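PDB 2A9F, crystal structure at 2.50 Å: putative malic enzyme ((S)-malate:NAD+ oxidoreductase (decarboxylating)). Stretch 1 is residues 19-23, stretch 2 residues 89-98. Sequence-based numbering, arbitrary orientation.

Stretch 1, residues 19-23: GGKLE
Stretch 2 89-98: MPVMEGKAAL

Two hydrogen bonds fix the contact between these stretches, and both are donated by K21. The shorter runs from K21 N to E93 OE2, 2.9 Å with an N-H...acceptor angle of 151°, so a carboxylate oxygen takes up a loop amide. In the second, K21 NZ lies 3.0 Å from P90 O, which gives the ammonium a helix carbonyl as one acceptor. P90 O also accepts a weak helix bond from G94 N at 3.1 Å, so the one oxygen serves two donors. K21 NZ and E93 OE1 have further hydrogen-bonding partners elsewhere in the structure.

The rotamers give the reach these bonds require. K21 has CA-to-CB directed toward the helix and chi1 to chi4 of -51° (m), -173° (t), -70° (m) and -112°, the last between wells. E93, also directed toward its partner, has chi1 57° (p), chi2 -167° (t) and chi3 69°.

Stretch 2 is helical throughout, and the helix continues beyond both ends. It is kinked where the N atoms of P90 and V91 lack bonds to the preceding turn; proline has no amide hydrogen to give. Phi/psi begins at -39/-48 for M89 and -52/-39 for P90, then stays helical through -81/-22 at E93 to -74/-42 at L98. Regular i to i+4 bonds follow, including E93 N to M89 O at 2.8 Å, K95 N to V91 O at 2.8 Å, A96 N to M92 O at 2.9 Å and A97 N to E93 O at 2.9 Å.

Stretch 1 approaches as a loop entering a strand at L22. G19 is the first residue to leave a preceding helix, with phi/psi 56/65; G20 follows at 96/-178, K21 at -121/-7, L22 at -109/162 and E23 at -152/153. The register pairs G20 with P90, CA to CA 7.1 Å, and L22 with E93, CA to CA 6.6 Å, so both chains advance in the same sense along the contact.

G20 packs tightly against the carboxylate, its CA 3.1 Å from E93 OE2. An ideal CB on G20 would fall 2.9 Å from that oxygen, a clash, and the backbone angles independently call for glycine by jamming such a CB against the preceding carbonyl. At G94, CA lies 3.6 Å from K21 CE, so the lysine's aliphatic end passes close to the helix backbone.

Outward from the polar centre, L22 supplies the apolar packing. With CA-to-CB toward the helix, chi1 -66° (m) and chi2 -171° (t), it places CD1 3.6 Å from A96 CB and CD2 4.0 Å from A97 CB. Both partners are alanine methyls, and the leucine lies close to the helix, its CG 3.8 Å from E93 O. V91, M92 and K95 point away, while E23 makes no contact. Altogether 314 Å² is buried, counting both sides.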

# COMPACT_ATOMS: atom_id res chain seq x y z
N GLY A 19 -11.15 -12.71 -6.46
CA GLY A 19 -11.29 -11.35 -5.96
C GLY A 19 -9.95 -10.62 -6.01
O GLY A 19 -9.38 -10.25 -4.98
N GLY A 20 -9.46 -10.41 -7.23
CA GLY A 20 -8.17 -9.79 -7.42
C GLY A 20 -7.14 -10.90 -7.61
O GLY A 20 -7.49 -12.09 -7.60
N LYS A 21 -5.88 -10.53 -7.75
CA LYS A 21 -4.82 -11.50 -7.96
C LYS A 21 -3.71 -11.49 -6.91
O LYS A 21 -2.83 -12.35 -6.93
CB LYS A 21 -4.21 -11.27 -9.34
CG LYS A 21 -5.23 -11.19 -10.45
CD LYS A 21 -4.58 -11.13 -11.82
CE LYS A 21 -3.86 -9.80 -12.08
NZ LYS A 21 -4.55 -9.01 -13.13
N LEU A 22 -3.74 -10.53 -5.99
CA LEU A 22 -2.72 -10.46 -4.95
C LEU A 22 -3.28 -10.83 -3.59
O LEU A 22 -4.48 -10.81 -3.38
CB LEU A 22 -2.09 -9.06 -4.89
CG LEU A 22 -1.28 -8.65 -6.12
CD1 LEU A 22 -0.53 -7.36 -5.82
CD2 LEU A 22 -0.29 -9.75 -6.48
N GLU A 23 -2.38 -11.16 -2.67
CA GLU A 23 -2.75 -11.58 -1.32
C GLU A 23 -1.59 -11.19 -0.39
O GLU A 23 -0.44 -11.08 -0.83
CB GLU A 23 -2.94 -13.10 -1.34
CG GLU A 23 -3.42 -13.76 -0.08
CD GLU A 23 -3.60 -15.27 -0.25
OE1 GLU A 23 -4.07 -15.94 0.69
OE2 GLU A 23 -3.27 -15.79 -1.33
N MET A 89 -6.69 -0.85 -11.32
CA MET A 89 -6.23 -1.83 -10.36
C MET A 89 -5.83 -3.20 -10.94
O MET A 89 -4.75 -3.71 -10.62
CB MET A 89 -7.26 -1.98 -9.24
CG MET A 89 -6.67 -2.40 -7.88
SD MET A 89 -5.72 -1.16 -6.95
CE MET A 89 -4.49 -0.76 -8.02
N PRO A 90 -6.68 -3.81 -11.80
CA PRO A 90 -6.34 -5.11 -12.38
C PRO A 90 -4.95 -5.10 -13.01
O PRO A 90 -4.20 -6.07 -12.89
CB PRO A 90 -7.43 -5.33 -13.43
CG PRO A 90 -8.58 -4.64 -12.83
CD PRO A 90 -7.99 -3.35 -12.30
N VAL A 91 -4.61 -4.00 -13.67
CA VAL A 91 -3.31 -3.87 -14.31
C VAL A 91 -2.17 -3.62 -13.31
O VAL A 91 -1.08 -4.17 -13.45
CB VAL A 91 -3.33 -2.73 -15.35
CG1 VAL A 91 -1.94 -2.53 -15.95
CG2 VAL A 91 -4.32 -3.05 -16.44
N MET A 92 -2.42 -2.80 -12.30
CA MET A 92 -1.38 -2.52 -11.31
C MET A 92 -1.11 -3.75 -10.44
O MET A 92 0.02 -4.01 -10.04
CB MET A 92 -1.80 -1.32 -10.46
CG MET A 92 -2.19 -0.09 -11.30
SD MET A 92 -0.86 0.37 -12.43
CE MET A 92 -1.65 0.16 -13.96
N GLU A 93 -2.13 -4.54 -10.15
CA GLU A 93 -1.83 -5.69 -9.35
C GLU A 93 -1.25 -6.80 -10.23
O GLU A 93 -0.54 -7.68 -9.75
CB GLU A 93 -3.06 -6.14 -8.54
CG GLU A 93 -4.30 -6.46 -9.29
CD GLU A 93 -5.50 -6.56 -8.35
OE1 GLU A 93 -5.92 -5.52 -7.80
OE2 GLU A 93 -6.02 -7.69 -8.16
N GLY A 94 -1.53 -6.73 -11.53
CA GLY A 94 -0.97 -7.71 -12.43
C GLY A 94 0.51 -7.39 -12.50
O GLY A 94 1.39 -8.26 -12.44
N LYS A 95 0.79 -6.10 -12.61
CA LYS A 95 2.15 -5.62 -12.67
C LYS A 95 2.90 -6.04 -11.41
O LYS A 95 4.07 -6.42 -11.48
CB LYS A 95 2.14 -4.09 -12.80
CG LYS A 95 3.49 -3.49 -13.18
CD LYS A 95 3.78 -3.68 -14.66
CE LYS A 95 4.90 -2.77 -15.13
NZ LYS A 95 4.85 -2.63 -16.62
N ALA A 96 2.23 -5.95 -10.26
CA ALA A 96 2.84 -6.33 -8.99
C ALA A 96 3.06 -7.83 -8.88
O ALA A 96 3.99 -8.28 -8.20
CB ALA A 96 1.99 -5.84 -7.81
N ALA A 97 2.23 -8.62 -9.55
CA ALA A 97 2.43 -10.06 -9.47
C ALA A 97 3.70 -10.44 -10.26
O ALA A 97 4.34 -11.46 -9.96
CB ALA A 97 1.21 -10.81 -10.02
N LEU A 98 4.06 -9.61 -11.24
CA LEU A 98 5.25 -9.87 -12.02
C LEU A 98 6.46 -9.55 -11.17
O LEU A 98 7.44 -10.31 -11.16
CB LEU A 98 5.27 -9.03 -13.29
CG LEU A 98 4.10 -9.31 -14.24
CD1 LEU A 98 4.31 -8.56 -15.53
CD2 LEU A 98 3.98 -10.81 -14.52